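Local structure of DPS family protein (Vibrio cholerae O1 biovar El Tor, 3IQ1) at residues Q120-L125 / D142-Q147; Q17-A22 / E126-T131; N25-Y30 / L65-L70; Q31-N36 / A92-H97. The protein probably binds ferric iron and oxidises metal ions as a Dps-type member of the ferritin superfamily. All coordinates share one frame; numbering follows the deposited sequence. Where two conformers were deposited one is given.

Contact 1: Q120-L125 / D142-Q147; sequences QQRDIL and DYIREQ
Q121 and Q147 make the polar link between helices 103-131 and 134-158. NE2 of Q121 donates to OE1 of Q147 at 2.8 Å, with an N-H...O angle of 151°. The acceptor lies near the amide plane of Q121, whereas the donor is tilted from the carbonyl plane of Q147. Although the two side chains cross at about a right angle, their amide groups are turned nearly flat to one another, 17° between planes. The remaining amide atoms turn to a common partner: OE1 of Q121 and NE2 of Q147 both bond the hydroxyl of Y30, so both buried amides are held at each end. OE1 of Q121 also sits at the edge of the Y143 ring, near its plane, 3.4 Å from CD2.

Helices 103-131 and 134-158 are antiparallel neighbours in the four-helix bundle of the ferritin-like fold, and this link lies in its interior. The two axes approach to 9.8 Å at a crossing angle of -149°.

Apolar contact centres on I144. Its CG1, anti to the carbonyl carbon, packs 3.8 Å from CB of Q121. CD1 reaches farther across, lying 3.9 Å from CG of R122 and equally far from CD2 of L125. CG2 of I144 lies obliquely to the guanidinium of R122; that group also forms a salt bridge with E148 and a hydrogen bond to the carbonyl oxygen of I9 in a second subunit.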
# COMPACT_ATOMS: atom_id res chain seq x y z
N GLN B 120 -31.94 -10.28 -22.01
CA GLN B 120 -31.75 -9.14 -22.94
C GLN B 120 -30.32 -9.09 -23.44
O GLN B 120 -30.07 -8.84 -24.61
CB GLN B 120 -32.05 -7.80 -22.29
CG GLN B 120 -33.36 -7.32 -22.30
CD GLN B 120 -33.28 -5.91 -21.69
OE1 GLN B 120 -32.85 -5.77 -20.56
NE2 GLN B 120 -33.52 -4.93 -22.46
N GLN B 121 -29.36 -9.40 -22.55
CA GLN B 121 -27.94 -9.43 -22.94
C GLN B 121 -27.66 -10.54 -23.95
O GLN B 121 -26.91 -10.30 -24.88
CB GLN B 121 -27.06 -9.53 -21.71
CG GLN B 121 -27.14 -8.23 -20.92
CD GLN B 121 -26.71 -8.22 -19.49
OE1 GLN B 121 -26.52 -7.15 -18.95
NE2 GLN B 121 -26.42 -9.38 -18.89
N ARG B 122 -28.28 -11.72 -23.83
CA ARG B 122 -28.12 -12.77 -24.81
C ARG B 122 -28.69 -12.37 -26.20
O ARG B 122 -28.11 -12.66 -27.24
CB ARG B 122 -28.80 -14.03 -24.31
CG ARG B 122 -28.08 -14.64 -23.10
CD ARG B 122 -28.90 -15.71 -22.48
NE ARG B 122 -28.22 -16.33 -21.35
CZ ARG B 122 -28.79 -16.68 -20.20
NH1 ARG B 122 -30.11 -16.52 -20.03
NH2 ARG B 122 -28.05 -17.24 -19.22
N ASP B 123 -29.81 -11.66 -26.17
CA ASP B 123 -30.38 -11.18 -27.43
C ASP B 123 -29.48 -10.17 -28.12
O ASP B 123 -29.25 -10.27 -29.32
CB ASP B 123 -31.73 -10.55 -27.20
CG ASP B 123 -32.84 -11.57 -27.04
OD1 ASP B 123 -32.64 -12.78 -27.34
OD2 ASP B 123 -33.97 -11.13 -26.69
N ILE B 124 -28.93 -9.24 -27.33
CA ILE B 124 -27.99 -8.27 -27.87
C ILE B 124 -26.74 -8.95 -28.38
O ILE B 124 -26.19 -8.60 -29.44
CB ILE B 124 -27.66 -7.14 -26.85
CG1 ILE B 124 -28.91 -6.33 -26.56
CG2 ILE B 124 -26.52 -6.25 -27.41
CD1 ILE B 124 -28.79 -5.43 -25.32
N LEU B 125 -26.21 -9.91 -27.60
CA LEU B 125 -25.05 -10.67 -28.06
C LEU B 125 -25.29 -11.31 -29.41
O LEU B 125 -24.44 -11.27 -30.30
CB LEU B 125 -24.67 -11.74 -27.04
CG LEU B 125 -23.51 -12.66 -27.39
CD1 LEU B 125 -22.27 -11.89 -27.54
CD2 LEU B 125 -23.36 -13.69 -26.25
N ASP B 142 -19.04 -10.53 -21.11
CA ASP B 142 -18.59 -10.23 -19.75
C ASP B 142 -19.80 -10.19 -18.80
O ASP B 142 -19.76 -10.77 -17.71
CB ASP B 142 -17.87 -8.90 -19.67
CG ASP B 142 -16.48 -8.94 -20.29
OD1 ASP B 142 -15.96 -10.03 -20.59
OD2 ASP B 142 -15.88 -7.88 -20.38
N TYR B 143 -20.85 -9.46 -19.17
CA TYR B 143 -21.98 -9.30 -18.30
C TYR B 143 -22.70 -10.62 -18.03
O TYR B 143 -23.07 -10.94 -16.89
CB TYR B 143 -22.99 -8.29 -18.84
CG TYR B 143 -22.52 -6.82 -18.86
CD1 TYR B 143 -21.21 -6.45 -18.52
CD2 TYR B 143 -23.38 -5.84 -19.20
CE1 TYR B 143 -20.80 -5.11 -18.50
CE2 TYR B 143 -22.96 -4.49 -19.25
CZ TYR B 143 -21.67 -4.15 -18.89
OH TYR B 143 -21.30 -2.85 -18.90
N ILE B 144 -22.86 -11.42 -19.08
CA ILE B 144 -23.55 -12.70 -18.98
C ILE B 144 -22.78 -13.63 -18.06
O ILE B 144 -23.34 -14.24 -17.14
CB ILE B 144 -23.75 -13.34 -20.38
CG1 ILE B 144 -24.79 -12.54 -21.19
CG2 ILE B 144 -24.17 -14.80 -20.25
CD1 ILE B 144 -24.71 -12.82 -22.66
N ARG B 145 -21.47 -13.73 -18.24
CA ARG B 145 -20.76 -14.74 -17.48
C ARG B 145 -20.77 -14.37 -15.97
O ARG B 145 -20.83 -15.26 -15.11
CB ARG B 145 -19.36 -14.91 -18.00
CG ARG B 145 -18.43 -13.77 -17.73
CD ARG B 145 -17.18 -13.86 -18.61
NE ARG B 145 -16.34 -14.98 -18.20
CZ ARG B 145 -15.05 -15.12 -18.51
NH1 ARG B 145 -14.36 -16.14 -18.05
NH2 ARG B 145 -14.47 -14.26 -19.29
N GLU B 146 -20.64 -13.08 -15.68
CA GLU B 146 -20.62 -12.62 -14.32
C GLU B 146 -21.98 -12.83 -13.65
O GLU B 146 -22.09 -13.26 -12.46
CB GLU B 146 -20.18 -11.15 -14.23
CG GLU B 146 -18.72 -10.95 -14.65
CD GLU B 146 -18.32 -9.50 -14.76
OE1 GLU B 146 -18.99 -8.67 -14.13
OE2 GLU B 146 -17.29 -9.20 -15.44
N GLN B 147 -23.03 -12.55 -14.41
CA GLN B 147 -24.37 -12.54 -13.82
C GLN B 147 -24.92 -13.92 -13.71
O GLN B 147 -25.70 -14.22 -12.79
CB GLN B 147 -25.31 -11.56 -14.52
CG GLN B 147 -24.86 -10.17 -14.22
CD GLN B 147 -25.53 -9.10 -15.08
OE1 GLN B 147 -26.22 -9.43 -16.06
NE2 GLN B 147 -25.33 -7.86 -14.73

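Contact 2: Q17-A22 / E126-T131; sequences QKLANA and ELAGET
L19 and A128 mark the closest backbone approach of two antiparallel helices, their CA atoms 7.0 Å apart and the segment axes 10.6 Å apart, with 168° between their directions. The join is apolar, and L19 and L127 carry most of it. These leucines slide past each other in opposite directions, CD2 of L19 meeting CD2 of L127 at 3.6 Å and CG of L127 almost as closely. The chi1 of L19 (-83°) places CG beside its own backbone N, from where the two methyl branches divide the work. CD2 faces L127 and also lies 4.1 Å from CB of A128, while CD1 approaches CA of A128 and ends 4.1 Å from OG1 of T131.

The outer side is made by K18. In one of its two conformers the chain runs extended, with CG anti to the backbone N, and its methylene groups lie obliquely across L127: CE is 3.9 Å from CD1 of L127. Because the second conformer may differ, this cover of the leucine on the exposed side is not certain. On the buried side I124 packs against L19 and A22, and D133 in the following loop touches L19 and A128. This is the antiparallel packing of helices 13-43 and 103-131 in the four-helix bundle of the ferritin-like fold, near one end of the bundle.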
# COMPACT_ATOMS: atom_id res chain seq x y z
N GLN B 17 -27.02 1.76 -34.82
CA GLN B 17 -28.13 2.43 -34.16
C GLN B 17 -29.16 1.41 -33.62
O GLN B 17 -29.74 1.61 -32.55
CB GLN B 17 -28.79 3.45 -35.08
CG GLN B 17 -29.90 4.24 -34.38
CD GLN B 17 -29.37 5.04 -33.18
OE1 GLN B 17 -28.41 5.87 -33.34
NE2 GLN B 17 -29.96 4.78 -31.97
N LYS B 18 -29.38 0.30 -34.33
CA LYS B 18 -30.27 -0.74 -33.82
C LYS B 18 -29.71 -1.33 -32.53
O LYS B 18 -30.44 -1.53 -31.54
CB LYS B 18 -30.42 -1.84 -34.86
CG LYS B 18 -31.37 -2.97 -34.47
CD LYS B 18 -31.74 -3.80 -35.71
CE LYS B 18 -32.29 -5.18 -35.35
NZ LYS B 18 -32.66 -5.93 -36.58
N LEU B 19 -28.40 -1.62 -32.55
CA LEU B 19 -27.73 -2.11 -31.34
C LEU B 19 -27.80 -1.12 -30.20
O LEU B 19 -28.08 -1.51 -29.07
CB LEU B 19 -26.29 -2.51 -31.64
CG LEU B 19 -26.24 -3.93 -32.20
CD1 LEU B 19 -25.00 -4.21 -33.11
CD2 LEU B 19 -26.52 -5.03 -31.10
N ALA B 20 -27.64 0.14 -30.51
CA ALA B 20 -27.67 1.19 -29.47
C ALA B 20 -29.05 1.30 -28.86
O ALA B 20 -29.17 1.47 -27.65
CB ALA B 20 -27.27 2.51 -30.01
N ASN B 21 -30.07 1.19 -29.70
CA ASN B 21 -31.46 1.17 -29.20
C ASN B 21 -31.70 0.03 -28.18
O ASN B 21 -32.28 0.27 -27.07
CB ASN B 21 -32.44 0.99 -30.34
CG ASN B 21 -32.51 2.19 -31.27
OD1 ASN B 21 -32.05 3.28 -30.94
ND2 ASN B 21 -33.13 1.99 -32.46
N ALA B 22 -31.20 -1.15 -28.49
CA ALA B 22 -31.35 -2.31 -27.60
C ALA B 22 -30.52 -2.13 -26.32
O ALA B 22 -31.00 -2.46 -25.21
CB ALA B 22 -30.89 -3.60 -28.30
N GLU B 126 -26.45 -11.93 -29.56
CA GLU B 126 -26.77 -12.60 -30.84
C GLU B 126 -26.83 -11.59 -31.98
O GLU B 126 -26.28 -11.82 -33.05
CB GLU B 126 -28.13 -13.30 -30.73
CG GLU B 126 -28.45 -14.19 -31.88
CD GLU B 126 -29.68 -15.09 -31.66
OE1 GLU B 126 -30.04 -15.41 -30.50
OE2 GLU B 126 -30.26 -15.50 -32.69
N LEU B 127 -27.49 -10.46 -31.76
CA LEU B 127 -27.63 -9.43 -32.81
C LEU B 127 -26.25 -8.89 -33.19
O LEU B 127 -25.92 -8.71 -34.36
CB LEU B 127 -28.52 -8.30 -32.29
CG LEU B 127 -28.73 -7.14 -33.27
CD1 LEU B 127 -29.38 -7.64 -34.58
CD2 LEU B 127 -29.62 -6.06 -32.60
N ALA B 128 -25.43 -8.61 -32.18
CA ALA B 128 -24.11 -8.06 -32.41
C ALA B 128 -23.27 -9.06 -33.23
O ALA B 128 -22.50 -8.68 -34.10
CB ALA B 128 -23.40 -7.76 -31.10
N GLY B 129 -23.42 -10.34 -32.94
CA GLY B 129 -22.68 -11.38 -33.69
C GLY B 129 -23.04 -11.43 -35.16
O GLY B 129 -22.18 -11.67 -36.05
N GLU B 130 -24.31 -11.19 -35.45
CA GLU B 130 -24.85 -11.21 -36.80
C GLU B 130 -24.20 -10.17 -37.66
O GLU B 130 -24.10 -10.37 -38.86
CB GLU B 130 -26.36 -10.99 -36.79
CG GLU B 130 -27.17 -12.18 -36.29
CD GLU B 130 -28.65 -11.87 -36.05
OE1 GLU B 130 -29.11 -10.75 -36.38
OE2 GLU B 130 -29.37 -12.78 -35.56
N THR B 131 -23.75 -9.05 -37.08
CA THR B 131 -23.11 -8.03 -37.89
C THR B 131 -21.64 -7.79 -37.61
O THR B 131 -21.04 -6.87 -38.17
CB THR B 131 -23.84 -6.68 -37.82
OG1 THR B 131 -24.09 -6.33 -36.46
CG2 THR B 131 -25.14 -6.78 -38.63

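Contact 3: N25-Y30 / L65-L70; sequences NLLANY and LKIDEL
Y30 slides past I67 in the opposite direction and crosses K66 and L70 obliquely, so that one ring meets three side chains of the facing helix. CB of Y30 packs 3.7 Å from CG1 of I67. Farther out, CD1 of Y30 lies 3.7 Å from CD2 of L70, and CE2 is the same distance from CB of K66. The K66 chain continues past the phenol, its CD 3.6 Å from OH of Y30, before bending at chi4 (72°), which turns NZ away to a salt bridge with E146. The hydroxyl of Y30 points to the polar groups of the other two long helices, the amides of Q121 and Q147.

This is the antiparallel pairing of helices 13-43 and 49-76 in the ferritin-like four-helix bundle. The short axes cross at -158° and are 10.1 Å apart, and the contact lies close to the centre of the chain.

Two pairs, L26 with L70 and L27 with I67, meet at about a right angle. L70 has CG anti to its backbone N (chi1 -174°); its CD2 lies among L26, L27 and Y30, coming within 3.7 Å of CA of L27. L26 meets L70 through CD2 of each, 3.9 Å apart. In the other perpendicular pair CD1 of L27 is 3.8 Å from CG2 of I67; the isoleucine also packs on R38 of a neighbouring subunit.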
# COMPACT_ATOMS: atom_id res chain seq x y z
N ASN B 25 -32.35 0.19 -24.04
CA ASN B 25 -33.42 -0.51 -23.25
C ASN B 25 -32.81 -1.31 -22.12
O ASN B 25 -33.32 -1.38 -21.02
CB ASN B 25 -34.30 -1.37 -24.15
CG ASN B 25 -35.19 -0.55 -25.02
OD1 ASN B 25 -35.58 0.60 -24.68
ND2 ASN B 25 -35.61 -1.16 -26.15
N LEU B 26 -31.66 -1.90 -22.38
CA LEU B 26 -30.94 -2.60 -21.32
C LEU B 26 -30.55 -1.66 -20.19
O LEU B 26 -30.69 -2.00 -19.02
CB LEU B 26 -29.72 -3.31 -21.88
CG LEU B 26 -28.86 -4.16 -20.91
CD1 LEU B 26 -29.59 -5.35 -20.36
CD2 LEU B 26 -27.58 -4.57 -21.63
N LEU B 27 -30.00 -0.51 -20.54
CA LEU B 27 -29.59 0.53 -19.58
C LEU B 27 -30.76 0.95 -18.71
O LEU B 27 -30.61 1.08 -17.50
CB LEU B 27 -28.99 1.72 -20.36
CG LEU B 27 -28.63 2.94 -19.53
CD1 LEU B 27 -27.62 2.60 -18.45
CD2 LEU B 27 -28.11 4.03 -20.44
N ALA B 28 -31.93 1.13 -19.31
CA ALA B 28 -33.16 1.42 -18.54
C ALA B 28 -33.47 0.38 -17.48
O ALA B 28 -33.79 0.72 -16.35
CB ALA B 28 -34.34 1.58 -19.49
N ASN B 29 -33.36 -0.89 -17.87
CA ASN B 29 -33.55 -1.96 -16.94
C ASN B 29 -32.51 -1.91 -15.83
O ASN B 29 -32.84 -2.10 -14.67
CB ASN B 29 -33.54 -3.30 -17.65
CG ASN B 29 -34.87 -3.57 -18.38
OD1 ASN B 29 -34.86 -3.99 -19.58
ND2 ASN B 29 -35.96 -3.39 -17.74
N TYR B 30 -31.24 -1.73 -16.19
CA TYR B 30 -30.21 -1.59 -15.16
C TYR B 30 -30.51 -0.52 -14.15
O TYR B 30 -30.23 -0.69 -12.95
CB TYR B 30 -28.82 -1.36 -15.75
CG TYR B 30 -28.00 -2.57 -16.05
CD1 TYR B 30 -28.06 -3.20 -17.28
CD2 TYR B 30 -27.15 -3.08 -15.11
CE1 TYR B 30 -27.30 -4.30 -17.55
CE2 TYR B 30 -26.35 -4.20 -15.41
CZ TYR B 30 -26.45 -4.81 -16.60
OH TYR B 30 -25.67 -5.93 -16.84
N LEU B 65 -21.01 -0.03 -11.93
CA LEU B 65 -19.88 -0.19 -12.88
C LEU B 65 -20.42 -0.52 -14.28
O LEU B 65 -19.96 0.04 -15.29
CB LEU B 65 -18.87 -1.29 -12.44
CG LEU B 65 -18.06 -0.99 -11.15
CD1 LEU B 65 -17.20 -2.16 -10.67
CD2 LEU B 65 -17.19 0.20 -11.39
N LYS B 66 -21.39 -1.41 -14.34
CA LYS B 66 -21.96 -1.87 -15.62
C LYS B 66 -22.75 -0.80 -16.29
O LYS B 66 -22.68 -0.66 -17.50
CB LYS B 66 -22.77 -3.14 -15.42
CG LYS B 66 -21.86 -4.36 -15.13
CD LYS B 66 -22.56 -5.71 -15.06
CE LYS B 66 -21.64 -6.90 -14.94
NZ LYS B 66 -21.00 -7.02 -13.56
N ILE B 67 -23.49 -0.00 -15.52
CA ILE B 67 -24.23 1.12 -16.04
C ILE B 67 -23.30 2.12 -16.73
O ILE B 67 -23.58 2.58 -17.84
CB ILE B 67 -25.03 1.81 -14.93
CG1 ILE B 67 -26.27 0.98 -14.58
CG2 ILE B 67 -25.46 3.16 -15.40
CD1 ILE B 67 -26.90 1.37 -13.22
N ASP B 68 -22.17 2.37 -16.07
CA ASP B 68 -21.15 3.31 -16.60
C ASP B 68 -20.64 2.80 -17.97
O ASP B 68 -20.63 3.54 -18.97
CB ASP B 68 -19.95 3.39 -15.64
CG ASP B 68 -20.30 3.90 -14.22
OD1 ASP B 68 -21.43 4.39 -14.03
OD2 ASP B 68 -19.42 3.84 -13.29
N GLU B 69 -20.29 1.53 -18.01
CA GLU B 69 -19.70 0.89 -19.20
C GLU B 69 -20.73 0.80 -20.34
O GLU B 69 -20.40 0.91 -21.49
CB GLU B 69 -18.99 -0.45 -18.90
CG GLU B 69 -17.94 -0.94 -19.97
CD GLU B 69 -17.01 -2.11 -19.53
OE1 GLU B 69 -16.15 -2.53 -20.32
OE2 GLU B 69 -17.12 -2.60 -18.39
N LEU B 70 -21.97 0.57 -19.97
CA LEU B 70 -23.03 0.49 -20.95
C LEU B 70 -23.35 1.83 -21.61
O LEU B 70 -23.44 1.93 -22.83
CB LEU B 70 -24.25 -0.12 -20.26
CG LEU B 70 -25.47 -0.47 -20.97
CD1 LEU B 70 -25.15 -1.34 -22.22
CD2 LEU B 70 -26.38 -1.26 -19.96

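Contact 4: Q31-N36 / A92-H97; sequences QVFYMN and AQIKEH
N36 holds the extended chain of residues 95-97 through both ends of its side-chain amide. ND2 donates to the carbonyl oxygen of K95 at 2.8 Å, with the acceptor near the amide plane of N36 and an N-H...O angle of 159°. OD1 accepts the backbone N-H of H97 at 2.9 Å; this bond is fairly straight at hydrogen (165°), but the donor stands above the carbonyl plane. Two bonds to residues two apart fix the rotation of the amide, whose CG lies beside the helix backbone N (chi1 -68°). CB of H97 packs on the same group, 3.7 Å from CG of N36.

The tight apolar part adjoins it. V32 splits its branches, CG2 meeting CB of A92 at 3.7 Å and CG1 lying 3.5 Å from the carbonyl oxygen of I94. I94 sends CD1 obliquely to F33, 3.8 Å from its CB, and the F33 ring stacks edge-to-face with F114.

Toward solvent the contact is looser. The K95 side chain, exposed, starts away from the helix; E96 also starts away from it but bonds S86 of a neighbouring subunit. Beyond N36 a water bridges the carbonyl oxygens of N36 and H97, donating to both, while ND1 of H97 bonds Y40. Here N36 ties the loop between helices 85-91 and 103-131 to helix 13-43 of the ferritin-like bundle, bonding the backbone on either side of E96.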
# COMPACT_ATOMS: atom_id res chain seq x y z
N GLN B 31 -30.99 0.61 -14.62
CA GLN B 31 -31.13 1.79 -13.79
C GLN B 31 -32.26 1.54 -12.77
O GLN B 31 -32.08 1.78 -11.56
CB GLN B 31 -31.36 3.02 -14.67
CG GLN B 31 -30.09 3.51 -15.35
CD GLN B 31 -29.18 4.35 -14.46
OE1 GLN B 31 -29.02 4.03 -13.27
NE2 GLN B 31 -28.50 5.35 -15.05
N VAL B 32 -33.41 1.03 -13.24
CA VAL B 32 -34.49 0.67 -12.33
C VAL B 32 -34.07 -0.42 -11.35
O VAL B 32 -34.34 -0.33 -10.15
CB VAL B 32 -35.77 0.28 -13.07
CG1 VAL B 32 -36.91 -0.16 -12.08
CG2 VAL B 32 -36.30 1.46 -13.93
N PHE B 33 -33.32 -1.40 -11.83
CA PHE B 33 -32.86 -2.47 -10.98
C PHE B 33 -31.87 -1.97 -9.91
O PHE B 33 -31.92 -2.41 -8.75
CB PHE B 33 -32.22 -3.51 -11.89
CG PHE B 33 -31.91 -4.85 -11.23
CD1 PHE B 33 -32.86 -5.57 -10.52
CD2 PHE B 33 -30.70 -5.43 -11.47
CE1 PHE B 33 -32.61 -6.81 -10.00
CE2 PHE B 33 -30.41 -6.71 -10.94
CZ PHE B 33 -31.38 -7.40 -10.21
N TYR B 34 -30.95 -1.09 -10.31
CA TYR B 34 -30.03 -0.50 -9.39
C TYR B 34 -30.80 0.21 -8.25
O TYR B 34 -30.47 0.05 -7.05
CB TYR B 34 -29.11 0.47 -10.11
CG TYR B 34 -28.29 1.34 -9.18
CD1 TYR B 34 -27.06 0.90 -8.71
CD2 TYR B 34 -28.73 2.60 -8.82
CE1 TYR B 34 -26.28 1.70 -7.88
CE2 TYR B 34 -27.96 3.39 -7.96
CZ TYR B 34 -26.75 2.92 -7.49
OH TYR B 34 -25.96 3.68 -6.64
N MSE B 35 -31.82 0.96 -8.63
CA MSE B 35 -32.61 1.72 -7.69
C MSE B 35 -33.29 0.75 -6.73
O MSE B 35 -33.28 0.97 -5.51
CB MSE B 35 -33.64 2.64 -8.39
CG MSE B 35 -34.39 3.60 -7.50
SE MSE B 35 -33.11 4.92 -6.82
CE MSE B 35 -33.10 4.33 -5.10
N ASN B 36 -33.89 -0.31 -7.27
CA ASN B 36 -34.49 -1.32 -6.41
C ASN B 36 -33.51 -1.91 -5.40
O ASN B 36 -33.85 -2.13 -4.23
CB ASN B 36 -35.11 -2.47 -7.24
CG ASN B 36 -36.32 -2.06 -8.05
OD1 ASN B 36 -36.88 -1.00 -7.85
ND2 ASN B 36 -36.70 -2.91 -9.03
N ALA B 92 -38.18 0.72 -19.28
CA ALA B 92 -37.81 -0.48 -18.52
C ALA B 92 -38.91 -1.52 -18.47
O ALA B 92 -40.10 -1.15 -18.41
CB ALA B 92 -37.45 -0.10 -17.13
N GLN B 93 -38.52 -2.78 -18.48
CA GLN B 93 -39.38 -3.91 -18.19
C GLN B 93 -39.35 -4.22 -16.70
O GLN B 93 -40.33 -4.54 -16.13
CB GLN B 93 -39.02 -5.18 -18.99
CG GLN B 93 -40.06 -6.31 -18.69
CD GLN B 93 -39.71 -7.75 -19.11
OE1 GLN B 93 -38.76 -7.99 -19.77
NE2 GLN B 93 -40.52 -8.68 -18.69
N ILE B 94 -38.19 -4.12 -16.08
CA ILE B 94 -38.11 -4.32 -14.63
C ILE B 94 -38.96 -3.25 -13.93
O ILE B 94 -38.86 -2.06 -14.26
CB ILE B 94 -36.65 -4.27 -14.13
CG1 ILE B 94 -35.87 -5.45 -14.71
CG2 ILE B 94 -36.59 -4.32 -12.60
CD1 ILE B 94 -34.36 -5.52 -14.32
N LYS B 95 -39.82 -3.67 -13.00
CA LYS B 95 -40.69 -2.75 -12.29
C LYS B 95 -40.01 -2.15 -11.07
O LYS B 95 -39.18 -2.79 -10.41
CB LYS B 95 -41.94 -3.51 -11.83
CG LYS B 95 -42.74 -4.22 -12.97
CD LYS B 95 -43.82 -5.19 -12.34
CE LYS B 95 -44.43 -6.14 -13.32
NZ LYS B 95 -45.63 -6.87 -12.73
N GLU B 96 -40.46 -0.97 -10.70
CA GLU B 96 -40.05 -0.40 -9.38
C GLU B 96 -40.54 -1.31 -8.26
O GLU B 96 -41.72 -1.73 -8.24
CB GLU B 96 -40.59 1.03 -9.22
CG GLU B 96 -40.23 1.98 -10.30
CD GLU B 96 -40.64 3.39 -9.97
OE1 GLU B 96 -41.85 3.61 -9.75
OE2 GLU B 96 -39.79 4.29 -9.89
N HIS B 97 -39.65 -1.67 -7.34
CA HIS B 97 -39.95 -2.57 -6.24
C HIS B 97 -39.62 -1.78 -5.00
O HIS B 97 -38.45 -1.47 -4.76
CB HIS B 97 -39.06 -3.81 -6.30
CG HIS B 97 -39.44 -4.87 -5.32
ND1 HIS B 97 -38.71 -6.03 -5.19
CD2 HIS B 97 -40.47 -4.97 -4.44
CE1 HIS B 97 -39.25 -6.79 -4.25
NE2 HIS B 97 -40.33 -6.18 -3.79
O HOH W 1 -36.31 -1.45 -3.11

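From the N terminus, helix 13-43 supplies the first segments of contacts 2, 3 and 4 in turn. Contact 3 closes first, when helix 49-76 returns beside it. The chain then passes through helix 85-91, and contact 4 closes the next loop, crossing contact 3 because their segments alternate. Helix 103-131 opens contact 1 and then closes contact 2, whose long loop encloses contacts 3 and 4. Contact 1, completed on helix 134-158, crosses contact 2 and follows 3 and 4 in series. Contacts 1 and 3 also touch each other, and contacts 1, 2 and 3 together tie the four long helices, while contact 4 adds the linker outside the bundle.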